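Local coordinates for protein PnpC (PDB 3N9T) that catalyses the intradiol cleavage of the aromatic ring of hydroxyquinol as a hydroxyquinol 1,2-dioxygenase that uses ferric iron, at the interface of chains A and B. Numbering follows the deposited sequence. Chains: chain A/B, PnpC.

Contact 1 and contact 2 are patches of one two-fold symmetric interface, about 21 Å apart between their C-alpha centres, and share no residue. In contact 1, helix 50-65 of chain A meets the start of helix 74-81 and the loop before it in chain B, and the two Phe75 rings meet at their tips. In contact 2, the segment after helix 7-18 and the start of helix 26-46 of chain A cover the end of helix 201-209 of chain B. A:Ile57, B:Phe75 and B:Ala208 also line pockets of the bound phospholipid, so the interface probably helps shape them. The pairing fits the dimers of this family.

Contact 1: the interface of chains A and B. Residues chain A 57, 60-61, 64, 75; chain B 64, 67, 73, 75-76.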
# COMPACT_ATOMS: atom_id res chain seq x y z
N ILE A 57 -6.02 2.50 6.00
CA ILE A 57 -4.95 3.33 6.61
C ILE A 57 -4.40 2.65 7.89
O ILE A 57 -3.19 2.51 8.06
CB ILE A 57 -5.43 4.80 6.94
CG1 ILE A 57 -5.68 5.63 5.63
CG2 ILE A 57 -4.45 5.47 7.82
CD1 ILE A 57 -4.37 5.98 4.85
N LEU A 60 -2.33 -0.61 6.80
CA LEU A 60 -1.02 -0.30 6.20
C LEU A 60 -0.05 0.18 7.22
O LEU A 60 1.16 -0.09 7.14
CB LEU A 60 -1.17 0.80 5.13
CG LEU A 60 -1.86 0.25 3.87
CD1 LEU A 60 -2.20 1.38 2.85
CD2 LEU A 60 -1.07 -0.80 3.24
N THR A 61 -0.58 0.98 8.15
CA THR A 61 0.29 1.59 9.14
C THR A 61 0.87 0.44 10.01
O THR A 61 2.10 0.33 10.22
CB THR A 61 -0.46 2.68 9.95
OG1 THR A 61 -0.92 3.72 9.06
CG2 THR A 61 0.48 3.41 10.97
N GLY A 64 3.47 -1.67 8.21
CA GLY A 64 4.79 -1.03 8.26
C GLY A 64 5.41 -1.10 9.66
O GLY A 64 6.61 -1.40 9.79
N PHE A 75 5.56 -6.26 5.24
CA PHE A 75 5.16 -5.83 3.86
C PHE A 75 5.46 -6.91 2.82
O PHE A 75 4.68 -7.09 1.88
CB PHE A 75 5.70 -4.44 3.40
CG PHE A 75 4.68 -3.33 3.65
CD1 PHE A 75 4.91 -2.40 4.66
CD2 PHE A 75 3.44 -3.30 2.94
CE1 PHE A 75 3.92 -1.45 5.01
CE2 PHE A 75 2.48 -2.32 3.25
CZ PHE A 75 2.70 -1.39 4.28
N GLY B 64 4.95 3.52 6.73
CA GLY B 64 4.36 3.04 7.99
C GLY B 64 5.21 3.44 9.20
O GLY B 64 4.66 3.88 10.23
N CYS B 67 4.84 6.94 10.71
CA CYS B 67 3.64 7.22 11.45
C CYS B 67 3.99 7.06 12.95
O CYS B 67 4.53 6.04 13.35
CB CYS B 67 2.51 6.28 11.02
SG CYS B 67 2.03 6.41 9.27
N GLN B 73 0.78 11.26 10.42
CA GLN B 73 0.24 10.07 9.80
C GLN B 73 0.70 10.10 8.34
O GLN B 73 0.06 10.73 7.49
CB GLN B 73 -1.29 10.08 9.94
CG GLN B 73 -1.90 8.79 10.49
CD GLN B 73 -1.47 7.57 9.71
OE1 GLN B 73 -1.47 6.43 10.24
NE2 GLN B 73 -1.07 7.78 8.44
N PHE B 75 0.86 7.67 6.17
CA PHE B 75 -0.05 6.95 5.22
C PHE B 75 -1.21 7.84 4.75
O PHE B 75 -1.61 7.77 3.58
CB PHE B 75 -0.58 5.56 5.70
CG PHE B 75 0.28 4.42 5.17
CD1 PHE B 75 1.11 3.73 6.03
CD2 PHE B 75 0.34 4.13 3.77
CE1 PHE B 75 2.02 2.76 5.56
CE2 PHE B 75 1.20 3.13 3.29
CZ PHE B 75 2.06 2.44 4.16
N ILE B 76 -1.78 8.63 5.67
CA ILE B 76 -2.83 9.58 5.29
C ILE B 76 -2.24 10.61 4.33
O ILE B 76 -2.83 10.92 3.29
CB ILE B 76 -3.43 10.26 6.52
CG1 ILE B 76 -4.16 9.20 7.36
CG2 ILE B 76 -4.38 11.44 6.10
CD1 ILE B 76 -5.02 9.77 8.55
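The ring of B:Phe75 lies against helix 50-65 of chain A, with A:Leu60 over one face. This is an apolar helix-helix contact at the two-fold, edged by a polar pair. A:Leu60 CB sits over the ring centre, 3.6 Å from the centroid. The two side chains cross at about a right angle. A:Leu60 CD1 reaches the CD2 and CE2 side of the same ring. At the rim, B:Phe75 CE1 comes 3.4 Å from the backbone A:Leu60 O. The ring tip meets its symmetry mate, with A:Phe75 CZ 3.9 Å from B:Phe75 CZ. The edge of the A:Phe75 ring has A:Leu60 CD2 in its plane, so A:Leu60 touches both rings. An alanine in place of B:Phe75 would probably open a gap under A:Leu60 and leave the A:Phe75 tip without its mate.

Beside the rings, A:Thr61 and B:Gln73 meet tip to tip. A:Thr61 OG1 lies 3.0 Å from the amide oxygen B:Gln73 OE1, in the carbonyl plane and on a lone pair. OG1 stands beside its own backbone N (chi1 -61°), also 2.8 Å from A:Ile57 O, above that carbonyl's plane. Its one proton is probably shared between these acceptors. The other branch, CG2, lies against B:Cys67 CB at 3.5 Å. A:Ile57 CG2 packs on B:Ile76 CG1, and its CD1 reaches B:Phe75 O. Within chain B, B:Phe75 N donates to B:Cys67 SG at 3.5 Å, which ties the helix start to the preceding loop.

Contact 2: the interface of chains A and B. Residues chain A 19-20, 22-23, 28; chain B 205, 208-209, 211.
A:Thr22 reaches across to the end of helix 201-209 of chain B. Here a loop and a helix start of chain A pack on that C-terminal helix end and join the two copies. The hydroxyl A:Thr22 OG1 donates to the backbone B:Ala209 O at 2.7 Å. The approach is almost head-on to the carbonyl (168°), and the hydroxyl caps the helix end. OG1 lies between its own backbone N and carbonyl carbon (chi1 42°), which turns it toward chain B.

The methyl groups of the same helix end meet two phenylalanine rings. B:Ala209 CB touches the CD1 and CE1 side of A:Phe20, at 3.5 Å from CD1. B:Ala208 CB lies over one face of A:Phe28, offset toward the rim. It is 3.7 Å from A:Phe28 CZ. A:Phe28 CG is anti to its backbone N (chi1 179°), and this carries the ring from the start of helix 26-46 out to B:Ala208. B:Met205 adds a looser contact, through its backbone O near A:Phe28 CZ. A:Ser23 CB faces B:Ala208 O.

B:Arg211 runs past A:Ser19 and A:Phe20. Its NH1 forms a hydrogen bond of 3.1 Å with the hydroxyl A:Ser19 OG. A:Ser19 CB lies over one face of the guanidinium, toward its rim. A:Phe20 CZ sits at the guanidinium edge, in plane, and the ring is turned nearly square to the guanidinium. The arginine is therefore met at a face and at an edge by neighbouring residues.

A:Ser23 also probably helps to position the loop. Its CB sits at the edge of the A:Phe28 ring, in plane. Its hydroxyl OG donates to the backbone A:Phe20 O at 2.6 Å, in the carbonyl plane and on a lone pair.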
# COMPACT_ATOMS: atom_id res chain seq x y z
N SER A 19 -0.55 14.83 -12.20
CA SER A 19 0.48 15.44 -11.34
C SER A 19 1.91 14.90 -11.57
O SER A 19 2.90 15.54 -11.20
CB SER A 19 0.10 15.35 -9.86
OG SER A 19 0.24 14.02 -9.34
N PHE A 20 2.02 13.68 -12.11
CA PHE A 20 3.32 13.02 -12.31
C PHE A 20 3.97 13.29 -13.67
O PHE A 20 5.09 12.84 -13.87
CB PHE A 20 3.17 11.50 -12.09
CG PHE A 20 2.97 11.13 -10.61
CD1 PHE A 20 4.08 10.97 -9.77
CD2 PHE A 20 1.71 11.00 -10.09
CE1 PHE A 20 3.94 10.64 -8.42
CE2 PHE A 20 1.52 10.65 -8.71
CZ PHE A 20 2.66 10.49 -7.89
N THR A 22 5.46 15.71 -14.96
CA THR A 22 6.68 16.40 -14.75
C THR A 22 7.89 15.54 -14.27
O THR A 22 8.99 16.11 -14.17
CB THR A 22 6.42 17.38 -13.53
OG1 THR A 22 5.65 16.63 -12.52
CG2 THR A 22 5.63 18.59 -13.94
N SER A 23 7.70 14.25 -13.90
CA SER A 23 8.83 13.45 -13.34
C SER A 23 9.95 13.39 -14.39
O SER A 23 9.68 13.11 -15.55
CB SER A 23 8.43 11.98 -12.90
OG SER A 23 7.05 11.93 -12.47
N PHE A 28 9.70 6.13 -13.73
CA PHE A 28 9.00 6.50 -12.51
C PHE A 28 7.65 7.13 -12.83
O PHE A 28 6.62 6.81 -12.22
CB PHE A 28 9.85 7.50 -11.71
CG PHE A 28 9.19 7.94 -10.43
CD1 PHE A 28 9.18 7.09 -9.31
CD2 PHE A 28 8.56 9.15 -10.37
CE1 PHE A 28 8.57 7.46 -8.11
CE2 PHE A 28 7.90 9.55 -9.16
CZ PHE A 28 7.93 8.73 -8.05
N MET B 205 8.79 10.92 -2.72
CA MET B 205 7.96 10.71 -3.88
C MET B 205 7.67 12.04 -4.64
O MET B 205 7.79 12.09 -5.87
CB MET B 205 6.63 10.05 -3.43
CG MET B 205 5.60 9.85 -4.63
SD MET B 205 3.99 9.39 -3.91
CE MET B 205 3.42 11.10 -3.53
N ALA B 208 10.90 13.08 -6.53
CA ALA B 208 11.03 12.28 -7.72
C ALA B 208 10.02 12.67 -8.78
O ALA B 208 10.33 12.62 -9.99
CB ALA B 208 10.88 10.81 -7.38
N ALA B 209 8.83 13.11 -8.37
CA ALA B 209 7.80 13.49 -9.35
C ALA B 209 7.96 14.89 -9.94
O ALA B 209 7.22 15.29 -10.83
CB ALA B 209 6.38 13.40 -8.65
N ARG B 211 7.15 17.37 -8.09
CA ARG B 211 5.90 18.01 -7.62
C ARG B 211 6.28 18.89 -6.48
O ARG B 211 7.10 18.52 -5.67
CB ARG B 211 4.91 16.94 -7.09
CG ARG B 211 4.14 16.31 -8.25
CD ARG B 211 3.24 15.14 -7.80
NE ARG B 211 2.31 15.66 -6.80
CZ ARG B 211 1.42 14.93 -6.18
NH1 ARG B 211 1.34 13.63 -6.47
NH2 ARG B 211 0.65 15.49 -5.24